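Local structure of putative esterase (Bacteroides intestinalis DSM 17393, 5VOL) at residues K67-R72 with S259-C264; C80-V85 with P266-I271. The protein is a ferulic acid esterase of carbohydrate esterase family 1 with an alpha/beta-hydrolase fold, probably cleaving ester side groups of arabinoxylan. All coordinates share one frame; numbering follows the deposited sequence.

Overall arrangement
Contacts 1 and 2 lie about 10 Å apart, centre to centre, and share helix 254-271: its middle, 259-264, meets helix 66-76 in contact 1, and its end, 266-271, meets the loop leading into strand 83-87 in contact 2. Both are partly buried, each segment supplying one buried touching residue. Several residues of a second subunit flank contact 1; contact 2 reaches the central sheet, and its Arg270 packs on Gly77 of a third subunit. Contact 1 is purely apolar, a valine against a tyrosine ring; contact 2 adds a hydrogen bond from a loop amide to a threonine hydroxyl. Met70 joins them, its CE lying 3.5 Å from Cys80 O and its CG 3.6 Å from Ile84 CD1.

Contact 1: K67-R72 with S259-C264; sequences KDVMDR and SALYQC
The first torsions of Val69 and Tyr262 bring a methyl over a ring face: Val69 holds CG1 anti to its backbone N (chi1 176°), while the ring of Tyr262 hangs from a CG anti to its carbonyl carbon. This places Val69 CG1 over the ring centre, 3.9 Å from the centroid of the Tyr262 ring and 11° off the ring normal, a clear CH-pi contact. The other methyl takes the phenol end, with Val69 CG2 3.7 Å from Tyr262 CE2. The same CG1 also lies 4.2 Å from Leu261 CB, so the valine touches two consecutive residues of the partner helix. Arg72 adds a looser touch at the ring edge, its CG 4.5 Å from Tyr262 CE1. No hydrogen bond spans the two segments; Tyr262 OH is hydrogen-bonded to Glu255 of the second subunit, and Arg72 NH1 forms a salt bridge with Asp253 of that subunit. The helix segments cross at -37°, with axes 10.4 Å apart at closest approach. Helix 66-76 thus packs against helix 254-271, where Val69 also touches His258 and Leu265, while Ala260 touches Asp218 of strand 214-218 and Met162 of strand 158-162, and Cys264 touches Tyr160 of the latter.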
loop_
_atom_site.group_PDB
_atom_site.type_symbol
_atom_site.label_atom_id
_atom_site.label_comp_id
_atom_site.label_asym_id
_atom_site.label_seq_id
_atom_site.Cartn_x
_atom_site.Cartn_y
_atom_site.Cartn_z
ATOM N N LYS C 67 1.433 -1.312 20.537
ATOM C CA LYS C 67 1.810 -2.700 20.807
ATOM C C LYS C 67 1.466 -3.626 19.621
ATOM O O LYS C 67 2.277 -4.456 19.214
ATOM C CB LYS C 67 1.130 -3.219 22.071
ATOM C CG LYS C 67 1.199 -4.748 22.207
ATOM C CD LYS C 67 0.831 -5.221 23.615
ATOM C CE LYS C 67 0.387 -6.686 23.624
ATOM N NZ LYS C 67 1.446 -7.640 23.131
ATOM N N ASP C 68 0.260 -3.477 19.079
ATOM C CA ASP C 68 -0.199 -4.355 17.999
ATOM C C ASP C 68 0.586 -4.137 16.717
ATOM O O ASP C 68 0.863 -5.091 15.991
ATOM C CB ASP C 68 -1.700 -4.160 17.739
ATOM C CG ASP C 68 -2.542 -4.600 18.907
ATOM O OD1 ASP C 68 -2.045 -5.436 19.693
ATOM O OD2 ASP C 68 -3.688 -4.117 19.054
ATOM N N VAL C 69 0.918 -2.884 16.419
ATOM C CA VAL C 69 1.703 -2.584 15.233
ATOM C C VAL C 69 3.125 -3.134 15.391
ATOM O O VAL C 69 3.652 -3.760 14.468
ATOM C CB VAL C 69 1.756 -1.073 14.945
ATOM C CG1 VAL C 69 2.667 -0.791 13.751
ATOM C CG2 VAL C 69 0.351 -0.524 14.681
ATOM N N MET C 70 3.742 -2.925 16.559
ATOM C CA MET C 70 5.067 -3.492 16.796
ATOM C C MET C 70 5.077 -5.022 16.727
ATOM O O MET C 70 6.001 -5.608 16.160
ATOM C CB MET C 70 5.628 -3.032 18.147
ATOM C CG MET C 70 6.308 -1.671 18.109
ATOM S SD MET C 70 7.833 -1.670 17.140
ATOM C CE MET C 70 8.929 -2.600 18.216
ATOM N N ASP C 71 4.077 -5.674 17.307
ATOM C CA ASP C 71 4.035 -7.131 17.288
ATOM C C ASP C 71 4.006 -7.663 15.846
ATOM O O ASP C 71 4.682 -8.638 15.532
ATOM C CB ASP C 71 2.829 -7.653 18.061
ATOM C CG ASP C 71 2.993 -7.511 19.575
ATOM O OD1 ASP C 71 4.131 -7.280 20.040
ATOM O OD2 ASP C 71 1.973 -7.635 20.282
ATOM N N ARG C 72 3.237 -6.997 14.983
ATOM C CA ARG C 72 3.236 -7.285 13.550
ATOM C C ARG C 72 4.609 -7.028 12.905
ATOM O O ARG C 72 5.183 -7.917 12.259
ATOM C CB ARG C 72 2.144 -6.452 12.845
ATOM C CG ARG C 72 2.193 -6.510 11.322
ATOM C CD ARG C 72 1.474 -7.758 10.787
ATOM N NE ARG C 72 0.015 -7.632 10.775
ATOM C CZ ARG C 72 -0.805 -8.214 11.646
ATOM N NH1 ARG C 72 -2.118 -8.050 11.532
ATOM N NH2 ARG C 72 -0.325 -8.975 12.621
ATOM N N SER C 259 -1.731 4.860 10.993
ATOM C CA SER C 259 -1.170 4.363 9.745
ATOM C C SER C 259 0.266 4.885 9.548
ATOM O O SER C 259 1.097 4.207 8.950
ATOM C CB SER C 259 -2.071 4.737 8.559
ATOM O OG SER C 259 -2.140 6.138 8.390
ATOM N N ALA C 260 0.569 6.067 10.093
ATOM C CA ALA C 260 1.919 6.616 10.016
ATOM C C ALA C 260 2.945 5.708 10.697
ATOM O O ALA C 260 4.102 5.630 10.275
ATOM C CB ALA C 260 1.961 8.044 10.647
ATOM N N LEU C 261 2.529 5.015 11.749
ATOM C CA LEU C 261 3.423 4.081 12.437
ATOM C C LEU C 261 4.010 3.031 11.522
ATOM O O LEU C 261 5.143 2.602 11.718
ATOM C CB LEU C 261 2.691 3.372 13.573
ATOM C CG LEU C 261 2.564 4.139 14.876
ATOM C CD1 LEU C 261 1.811 3.269 15.868
ATOM C CD2 LEU C 261 3.959 4.483 15.417
ATOM N N TYR C 262 3.225 2.596 10.537
ATOM C CA TYR C 262 3.666 1.565 9.615
ATOM C C TYR C 262 4.772 2.061 8.690
ATOM O O TYR C 262 5.496 1.263 8.096
ATOM C CB TYR C 262 2.469 1.029 8.804
ATOM C CG TYR C 262 1.652 0.006 9.571
ATOM C CD1 TYR C 262 2.001 -1.335 9.537
ATOM C CD2 TYR C 262 0.550 0.381 10.348
ATOM C CE1 TYR C 262 1.281 -2.283 10.228
ATOM C CE2 TYR C 262 -0.185 -0.567 11.058
ATOM C CZ TYR C 262 0.195 -1.902 10.983
ATOM O OH TYR C 262 -0.497 -2.875 11.657
ATOM N N GLN C 263 4.927 3.373 8.578
ATOM C CA GLN C 263 6.084 3.928 7.869
ATOM C C GLN C 263 7.196 4.326 8.844
ATOM O O GLN C 263 8.399 4.151 8.564
ATOM C CB GLN C 263 5.656 5.128 7.026
ATOM C CG GLN C 263 4.860 4.704 5.803
ATOM C CD GLN C 263 3.829 5.730 5.359
ATOM O OE1 GLN C 263 2.872 5.382 4.660
ATOM N NE2 GLN C 263 4.020 7.001 5.747
ATOM N N CYS C 264 6.786 4.860 9.991
ATOM C CA CYS C 264 7.728 5.364 10.995
ATOM C C CYS C 264 8.597 4.275 11.602
ATOM O O CYS C 264 9.805 4.426 11.685
ATOM C CB CYS C 264 6.972 6.087 12.114
ATOM S SG CYS C 264 8.029 6.721 13.443
#

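Contact 2: C80-V85 with P266-I271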
loop_
_atom_site.group_PDB
_atom_site.type_symbol
_atom_site.label_atom_id
_atom_site.label_comp_id
_atom_site.label_asym_id
_atom_site.label_seq_id
_atom_site.Cartn_x
_atom_site.Cartn_y
_atom_site.Cartn_z
ATOM N N CYS C 80 12.781 -3.541 14.137
ATOM C CA CYS C 80 13.543 -4.240 15.169
ATOM C C CYS C 80 12.876 -4.036 16.531
ATOM O O CYS C 80 12.067 -3.118 16.710
ATOM C CB CYS C 80 14.991 -3.748 15.210
ATOM S SG CYS C 80 15.147 -2.033 15.823
ATOM N N GLU C 81 13.175 -4.902 17.489
ATOM C CA GLU C 81 12.691 -4.658 18.835
ATOM C C GLU C 81 13.299 -3.347 19.344
ATOM O O GLU C 81 14.470 -3.058 19.120
ATOM C CB GLU C 81 13.037 -5.810 19.764
ATOM C CG GLU C 81 12.295 -7.091 19.475
ATOM C CD GLU C 81 12.493 -8.090 20.590
ATOM O OE1 GLU C 81 13.644 -8.221 21.046
ATOM O OE2 GLU C 81 11.513 -8.716 21.033
ATOM N N MET C 82 12.483 -2.535 19.994
ATOM C CA MET C 82 12.938 -1.244 20.487
ATOM C C MET C 82 12.053 -0.812 21.644
ATOM O O MET C 82 10.894 -1.221 21.734
ATOM C CB MET C 82 12.909 -0.179 19.378
ATOM C CG MET C 82 11.483 0.308 18.978
ATOM S SD MET C 82 11.483 1.439 17.557
ATOM C CE MET C 82 11.364 0.258 16.187
ATOM N N ILE C 83 12.615 -0.003 22.533
ATOM C CA ILE C 83 11.837 0.659 23.579
ATOM C C ILE C 83 11.099 1.832 22.936
ATOM O O ILE C 83 11.695 2.612 22.183
ATOM C CB ILE C 83 12.743 1.170 24.745
ATOM C CG1 ILE C 83 13.622 0.035 25.292
ATOM C CG2 ILE C 83 11.910 1.809 25.848
ATOM C CD1 ILE C 83 12.849 -1.123 25.894
ATOM N N ILE C 84 9.801 1.945 23.200
ATOM C CA ILE C 84 9.052 3.090 22.721
ATOM C C ILE C 84 8.426 3.791 23.935
ATOM O O ILE C 84 7.807 3.146 24.784
ATOM C CB ILE C 84 7.957 2.696 21.706
ATOM C CG1 ILE C 84 8.557 1.883 20.556
ATOM C CG2 ILE C 84 7.309 3.944 21.093
ATOM C CD1 ILE C 84 7.493 1.315 19.641
ATOM N N VAL C 85 8.585 5.102 24.027
ATOM C CA VAL C 85 8.086 5.781 25.230
ATOM C C VAL C 85 7.439 7.123 24.920
ATOM O O VAL C 85 7.920 7.893 24.084
ATOM C CB VAL C 85 9.221 5.980 26.255
ATOM C CG1 VAL C 85 10.283 6.846 25.664
ATOM C CG2 VAL C 85 8.692 6.594 27.572
ATOM N N PRO C 266 9.412 1.112 10.596
ATOM C CA PRO C 266 10.468 0.585 9.707
ATOM C C PRO C 266 11.532 1.623 9.354
ATOM O O PRO C 266 12.698 1.269 9.176
ATOM C CB PRO C 266 9.694 0.146 8.441
ATOM C CG PRO C 266 8.308 -0.192 8.952
ATOM C CD PRO C 266 8.057 0.861 10.068
ATOM N N PHE C 267 11.131 2.886 9.247
ATOM C CA PHE C 267 12.050 3.976 8.936
ATOM C C PHE C 267 13.152 4.121 9.984
ATOM O O PHE C 267 14.330 4.097 9.640
ATOM C CB PHE C 267 11.281 5.292 8.795
ATOM C CG PHE C 267 12.152 6.524 8.817
ATOM C CD1 PHE C 267 12.992 6.829 7.746
ATOM C CD2 PHE C 267 12.096 7.403 9.889
ATOM C CE1 PHE C 267 13.786 7.971 7.759
ATOM C CE2 PHE C 267 12.889 8.559 9.914
ATOM C CZ PHE C 267 13.732 8.840 8.846
ATOM N N VAL C 268 12.793 4.276 11.260
ATOM C CA VAL C 268 13.843 4.429 12.276
ATOM C C VAL C 268 14.671 3.144 12.387
ATOM O O VAL C 268 15.878 3.189 12.642
ATOM C CB VAL C 268 13.270 4.828 13.665
ATOM C CG1 VAL C 268 12.507 6.136 13.546
ATOM C CG2 VAL C 268 12.364 3.756 14.215
ATOM N N THR C 269 14.033 1.997 12.172
ATOM C CA THR C 269 14.759 0.731 12.208
ATOM C C THR C 269 15.876 0.729 11.166
ATOM O O THR C 269 16.988 0.285 11.442
ATOM C CB THR C 269 13.820 -0.456 11.982
ATOM O OG1 THR C 269 12.985 -0.603 13.131
ATOM C CG2 THR C 269 14.606 -1.769 11.766
ATOM N N ARG C 270 15.585 1.250 9.981
ATOM C CA ARG C 270 16.600 1.403 8.945
ATOM C C ARG C 270 17.754 2.291 9.402
ATOM O O ARG C 270 18.922 1.944 9.215
ATOM C CB ARG C 270 15.983 1.976 7.667
ATOM C CG ARG C 270 15.252 0.934 6.841
ATOM C CD ARG C 270 14.886 1.445 5.469
ATOM N NE ARG C 270 13.949 2.567 5.463
ATOM C CZ ARG C 270 12.628 2.432 5.468
ATOM N NH1 ARG C 270 12.074 1.225 5.519
ATOM N NH2 ARG C 270 11.858 3.506 5.435
ATOM N N ILE C 271 17.431 3.436 10.009
ATOM C CA ILE C 271 18.471 4.378 10.405
ATOM C C ILE C 271 19.312 3.863 11.579
ATOM O O ILE C 271 20.507 4.142 11.647
ATOM C CB ILE C 271 17.870 5.765 10.764
ATOM C CG1 ILE C 271 16.921 6.228 9.658
ATOM C CG2 ILE C 271 18.972 6.794 10.926
ATOM C CD1 ILE C 271 17.575 6.266 8.280
#
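Cys80 and Thr269 supply the polar link: the amide of Cys80 donates to the threonine hydroxyl, N to OG1 3.1 Å, with an N-H...O angle of 162°. Thr269 OG1 is also bonded to the carbonyl O of Leu265, one turn back in the same helix, so this side-chain oxygen ties the loop to the helix backbone. Its torsion, with OG1 beside the backbone N and anti to the carbonyl carbon (chi1 -70°), turns the hydroxyl to Cys80 and leaves the methyl alongside: Thr269 CG2 is 4.0 Å from Cys80 CB. Cys80 SG comes 3.7 Å from Thr269 OG1. A methyl also meets this hydroxyl oxygen, Met82 CE lying 3.6 Å from Thr269 OG1.

Apolar packing is carried by Met82, whose chain bends at its last torsion (chi3 89°). Met82 CE lies 4.1 Å from Val268 CG2, the methionine and valine side chains crossing at about a right angle. Met82 also touches Leu47 of strand 46-50 and Met70 of helix 66-76. Helices 66-76 and 254-271 pack together on one face of the mainly parallel sheet, as helices A and F of alpha/beta-hydrolases do, and the loop through 80-82 leads from the first of them into strand 83-87.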